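Local structure of fat acid-binding protein (3NYI) at residues L133-D136 against Q137-M141; V270-G273 against I274-V278. The protein probably binds long-chain fatty acids and holds one molecule of stearic acid. All coordinates share one frame; numbering follows the deposited sequence.

In the fold
Contact 1 is a stretch in the middle of helix 128-143, and contact 2 is the turn that leads from the edge strand 270-271 into helix 274-280. Their centres lie 20 Å apart and their nearest atoms about 7 Å, so they do not touch. The beginning of helix 128-143 connects them, because Thr128 packs on Ile272 and Ser276. Stearic acid runs directly past contact 2, whereas at contact 1 the side chain of Leu133 is still about 9 Å from it. Contact 1 also reaches the chain just ahead of strand 270-271, where Arg140 pairs with Asp265. Contact 2 therefore lines the lipid pocket, and contact 1 belongs to the buried packing farther from the ligand.

Contact 1 (L133-D136 against Q137-M141); sequences LLID and QFVRM
Arg140 lies back along one turn of helix 128-143 to meet Asp136, and its side chain can be followed atom by atom. CB sits over the backbone oxygen of Asp136, the same oxygen that accepts the Arg140 N-H in the helix ladder. With CG anti to the carbonyl carbon (chi1 -69°), the next methylene draws closer still, Arg140 CG lying 3.1 Å from Asp136 O. CD moves off that oxygen, and the extended run from CG to NE carries the chain on to the carboxylate. Arg140 NE then forms the salt bridge, 2.8 Å from Asp136 OD2. The oxygen lies near the guanidinium plane, at its edge, yet NE meets OD2 from 42° above the carboxylate plane. The two flat groups stand almost perpendicular, 89° apart, so this is a one-oxygen grip and not a side-by-side pair; Arg140 NH2 adds a weak bond of 3.4 Å to Asp136 OD2.

Two waters also donate to OD2. One, 2.7 Å from Asp136 OD2, accepts from Arg140 NH2. The other also donates to Leu133 O and accepts from Gln137 NE2, 2.9 Å away, tying three residues of the turn together. Asp136 OD1 is bonded to Tyr19 OH, Arg140 NH2 has a second acid in Asp265, and Gln137 OE1 takes the N-H of Tyr293. On another side of the helix Ile135 CG2 touches Val139 CG2 loosely, at 4.2 Å, while Phe138 sets its ring edge-to-face with Phe90. Leu133 and Gln137 pack on strands 236-242 and 285-291, Leu134 on helix 148-161: a sheet and another helix cover this one. Surrounded by donors and a cationic neighbour, the buried Asp136 is likely to stay ionised, and this i to i+4 pair appears to fix the guanidinium between Asp136 and Asp265.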
loop_
_atom_site.group_PDB
_atom_site.type_symbol
_atom_site.label_atom_id
_atom_site.label_comp_id
_atom_site.label_asym_id
_atom_site.label_seq_id
_atom_site.Cartn_x
_atom_site.Cartn_y
_atom_site.Cartn_z
ATOM N N LEU A 133 0.860 -5.653 4.355
ATOM C CA LEU A 133 1.206 -7.084 4.529
ATOM C C LEU A 133 2.705 -7.302 4.725
ATOM O O LEU A 133 3.115 -8.123 5.550
ATOM C CB LEU A 133 0.722 -7.906 3.327
ATOM C CG LEU A 133 -0.794 -8.115 3.299
ATOM C CD1 LEU A 133 -1.245 -8.669 1.952
ATOM C CD2 LEU A 133 -1.220 -9.048 4.458
ATOM N N LEU A 134 3.527 -6.576 3.963
ATOM C CA LEU A 134 4.970 -6.724 4.101
ATOM C C LEU A 134 5.447 -6.217 5.458
ATOM O O LEU A 134 6.232 -6.872 6.132
ATOM C CB LEU A 134 5.721 -5.997 2.979
ATOM C CG LEU A 134 7.245 -6.152 3.038
ATOM C CD1 LEU A 134 7.658 -7.593 2.684
ATOM C CD2 LEU A 134 7.935 -5.152 2.102
ATOM N N ILE A 135 4.989 -5.032 5.854
ATOM C CA ILE A 135 5.360 -4.518 7.151
ATOM C C ILE A 135 4.960 -5.504 8.242
ATOM O O ILE A 135 5.730 -5.799 9.152
ATOM C CB ILE A 135 4.707 -3.156 7.409
ATOM C CG1 ILE A 135 5.367 -2.108 6.512
ATOM C CG2 ILE A 135 4.877 -2.779 8.852
ATOM C CD1 ILE A 135 4.535 -0.793 6.364
ATOM N N ASP A 136 3.751 -6.024 8.129
ATOM C CA ASP A 136 3.263 -6.996 9.102
ATOM C C ASP A 136 4.097 -8.288 9.142
ATOM O O ASP A 136 4.326 -8.843 10.213
ATOM C CB ASP A 136 1.778 -7.299 8.870
ATOM C CG ASP A 136 1.201 -8.212 9.940
ATOM O OD1 ASP A 136 1.243 -7.833 11.134
ATOM O OD2 ASP A 136 0.746 -9.316 9.577
ATOM N N GLN A 137 4.572 -8.762 7.996
ATOM C CA GLN A 137 5.473 -9.916 8.026
ATOM C C GLN A 137 6.734 -9.553 8.806
ATOM O O GLN A 137 7.228 -10.344 9.594
ATOM C CB GLN A 137 5.826 -10.403 6.620
ATOM C CG GLN A 137 4.694 -11.156 5.925
ATOM C CD GLN A 137 4.332 -12.450 6.652
ATOM O OE1 GLN A 137 5.204 -13.258 6.952
ATOM N NE2 GLN A 137 3.045 -12.634 6.952
ATOM N N PHE A 138 7.240 -8.336 8.607
ATOM C CA PHE A 138 8.430 -7.889 9.318
ATOM C C PHE A 138 8.161 -7.780 10.817
ATOM O O PHE A 138 8.966 -8.223 11.630
ATOM C CB PHE A 138 8.914 -6.528 8.773
ATOM C CG PHE A 138 10.377 -6.301 8.978
ATOM C CD1 PHE A 138 11.299 -6.851 8.099
ATOM C CD2 PHE A 138 10.836 -5.566 10.064
ATOM C CE1 PHE A 138 12.652 -6.673 8.291
ATOM C CE2 PHE A 138 12.193 -5.377 10.263
ATOM C CZ PHE A 138 13.102 -5.930 9.374
ATOM N N VAL A 139 7.027 -7.181 11.175
ATOM C CA VAL A 139 6.614 -7.093 12.576
ATOM C C VAL A 139 6.522 -8.488 13.201
ATOM O O VAL A 139 6.989 -8.710 14.322
ATOM C CB VAL A 139 5.263 -6.361 12.732
ATOM C CG1 VAL A 139 4.699 -6.563 14.146
ATOM C CG2 VAL A 139 5.418 -4.871 12.399
ATOM N N ARG A 140 5.936 -9.423 12.464
ATOM C CA ARG A 140 5.841 -10.816 12.924
ATOM C C ARG A 140 7.212 -11.436 13.188
ATOM O O ARG A 140 7.442 -12.032 14.245
ATOM C CB ARG A 140 5.087 -11.672 11.915
ATOM C CG ARG A 140 3.610 -11.362 11.795
ATOM C CD ARG A 140 2.995 -12.160 10.654
ATOM N NE ARG A 140 1.591 -11.817 10.449
ATOM C CZ ARG A 140 0.615 -12.715 10.377
ATOM N NH1 ARG A 140 0.893 -14.014 10.483
ATOM N NH2 ARG A 140 -0.636 -12.316 10.195
HETATM N N MSE A 141 8.123 -11.297 12.227
HETATM C CA MSE A 141 9.452 -11.901 12.356
HETATM C C MSE A 141 10.194 -11.424 13.589
HETATM O O MSE A 141 10.761 -12.235 14.336
HETATM C CB MSE A 141 10.286 -11.703 11.076
HETATM C CG MSE A 141 9.738 -12.503 9.881
HETATM SE SE MSE A 141 10.882 -12.431 8.290
HETATM C CE MSE A 141 10.312 -10.686 7.612
HETATM O O HOH W 1 1.499 -10.154 6.571
HETATM O O HOH W 2 -1.683 -9.806 8.556
#

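Contact 2 (V270-G273 against I274-V278); sequences VAIG and IVSAV. With STE (stearic acid), chain C.
Ile272 bridges the turn and the lipid: one branch leans on Ser276 in the first turn of helix 274-280, the other on the stearic acid. Its CG2, anti to the backbone N, meets Ser276 CB at 3.6 Å. The longer branch, held beside the backbone N (chi1 -64°) and extended beyond CG1, delivers CD1 to the tail end of the ligand, where Ile272 CD1 is 3.6 Å from C17 of the stearic acid and equally near C16. Cut back to an alanine here, the side chain would probably leave a gap beside the end of the acyl chain and deprive Ser276 CB of this apolar neighbour.

Ser276 OG passes 4.1 Å from C13, farther along the stearic acid, and is satisfied by Asn127 ND2. Farther toward the acid head, Val275 has CG1 anti to its own N (chi1 174°), and this methyl lies 3.8 Å from C4 of the stearic acid.

Gly273 sits at the N-cap without a side chain to cap the helix; its carbonyl accepts the first i to i+4 bond, Ala277 N to Gly273 O at 2.9 Å, in the carbonyl plane. The Ala277 methyl rests near the same oxygen. On the strand side, Gly273 N is bonded to Asp14 OD2, and Ile272 O receives both Tyr52 OH and Arg48 NE. Gly273 N and O and Ile272 O thus have protein partners, while hydrocarbon from Ile272 and Val275 faces the acyl chain. With Ser97 and Thr65 binding the carboxylic acid end, such a lining is consistent with a pocket for a long fatty acid.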
loop_
_atom_site.group_PDB
_atom_site.type_symbol
_atom_site.label_atom_id
_atom_site.label_comp_id
_atom_site.label_asym_id
_atom_site.label_seq_id
_atom_site.Cartn_x
_atom_site.Cartn_y
_atom_site.Cartn_z
ATOM N N VAL A 270 -7.396 -3.063 4.939
ATOM C CA VAL A 270 -7.204 -1.612 4.970
ATOM C C VAL A 270 -8.356 -0.843 4.357
ATOM O O VAL A 270 -8.981 -1.288 3.393
ATOM C CB VAL A 270 -5.908 -1.191 4.251
ATOM C CG1 VAL A 270 -4.683 -1.729 4.992
ATOM C CG2 VAL A 270 -5.929 -1.640 2.773
ATOM N N ALA A 271 -8.629 0.327 4.924
ATOM C CA ALA A 271 -9.423 1.320 4.234
ATOM C C ALA A 271 -8.420 2.028 3.332
ATOM O O ALA A 271 -7.535 2.741 3.814
ATOM C CB ALA A 271 -10.039 2.299 5.230
ATOM N N ILE A 272 -8.533 1.805 2.030
ATOM C CA ILE A 272 -7.521 2.292 1.095
ATOM C C ILE A 272 -7.357 3.798 1.298
ATOM O O ILE A 272 -8.345 4.540 1.362
ATOM C CB ILE A 272 -7.902 1.956 -0.331
ATOM C CG1 ILE A 272 -7.927 0.426 -0.499
ATOM C CG2 ILE A 272 -6.923 2.584 -1.318
ATOM C CD1 ILE A 272 -8.591 -0.013 -1.780
ATOM N N GLY A 273 -6.117 4.237 1.450
ATOM C CA GLY A 273 -5.869 5.613 1.847
ATOM C C GLY A 273 -5.818 6.620 0.726
ATOM O O GLY A 273 -5.915 6.282 -0.455
ATOM N N ILE A 274 -5.657 7.878 1.132
ATOM C CA ILE A 274 -5.531 9.016 0.244
ATOM C C ILE A 274 -4.476 8.849 -0.839
ATOM O O ILE A 274 -4.726 9.164 -2.001
ATOM C CB ILE A 274 -5.201 10.261 1.091
ATOM C CG1 ILE A 274 -6.423 10.631 1.943
ATOM C CG2 ILE A 274 -4.749 11.415 0.204
ATOM C CD1 ILE A 274 -6.193 11.832 2.898
ATOM N N VAL A 275 -3.293 8.363 -0.471
ATOM C CA VAL A 275 -2.221 8.196 -1.469
ATOM C C VAL A 275 -2.704 7.390 -2.700
ATOM O O VAL A 275 -2.499 7.795 -3.846
ATOM C CB VAL A 275 -0.967 7.523 -0.866
ATOM C CG1 VAL A 275 0.065 7.228 -1.965
ATOM C CG2 VAL A 275 -0.373 8.395 0.236
ATOM N N SER A 276 -3.336 6.248 -2.469
ATOM C CA SER A 276 -3.840 5.457 -3.586
ATOM C C SER A 276 -5.098 6.040 -4.205
ATOM O O SER A 276 -5.256 6.049 -5.433
ATOM C CB SER A 276 -4.126 4.006 -3.159
ATOM O OG SER A 276 -2.934 3.344 -2.806
ATOM N N ALA A 277 -6.005 6.521 -3.360
ATOM C CA ALA A 277 -7.300 6.972 -3.856
ATOM C C ALA A 277 -7.196 8.164 -4.805
ATOM O O ALA A 277 -7.995 8.289 -5.731
ATOM C CB ALA A 277 -8.252 7.280 -2.693
ATOM N N VAL A 278 -6.229 9.046 -4.576
ATOM C CA VAL A 278 -6.055 10.172 -5.481
ATOM C C VAL A 278 -5.795 9.637 -6.889
ATOM O O VAL A 278 -6.215 10.227 -7.885
ATOM C CB VAL A 278 -4.926 11.124 -5.020
ATOM C CG1 VAL A 278 -4.470 12.031 -6.159
ATOM C CG2 VAL A 278 -5.393 11.973 -3.819
HETATM C C1 STE C . 3.607 10.840 -4.733
HETATM O O1 STE C . 4.794 10.726 -4.684
HETATM O O2 STE C . 3.133 11.846 -5.172
HETATM C C2 STE C . 2.710 9.613 -4.449
HETATM C C3 STE C . 2.260 8.948 -5.774
HETATM C C4 STE C . 1.273 7.791 -5.478
HETATM C C5 STE C . 0.999 6.953 -6.747
HETATM C C6 STE C . -0.031 5.844 -6.433
HETATM C C7 STE C . -0.405 5.049 -7.710
HETATM C C8 STE C . -1.312 3.861 -7.298
HETATM C C9 STE C . -1.746 3.034 -8.530
HETATM C C10 STE C . -2.722 1.920 -8.064
HETATM C C11 STE C . -1.908 0.804 -7.405
HETATM C C12 STE C . -2.410 0.350 -6.014
HETATM C C13 STE C . -3.899 0.613 -5.741
HETATM C C14 STE C . -4.473 -0.694 -5.129
HETATM C C15 STE C . -5.839 -0.440 -4.449
HETATM C C16 STE C . -6.525 -1.805 -4.197
HETATM C C17 STE C . -6.063 -2.378 -2.840
HETATM C C18 STE C . -6.860 -3.654 -2.481
#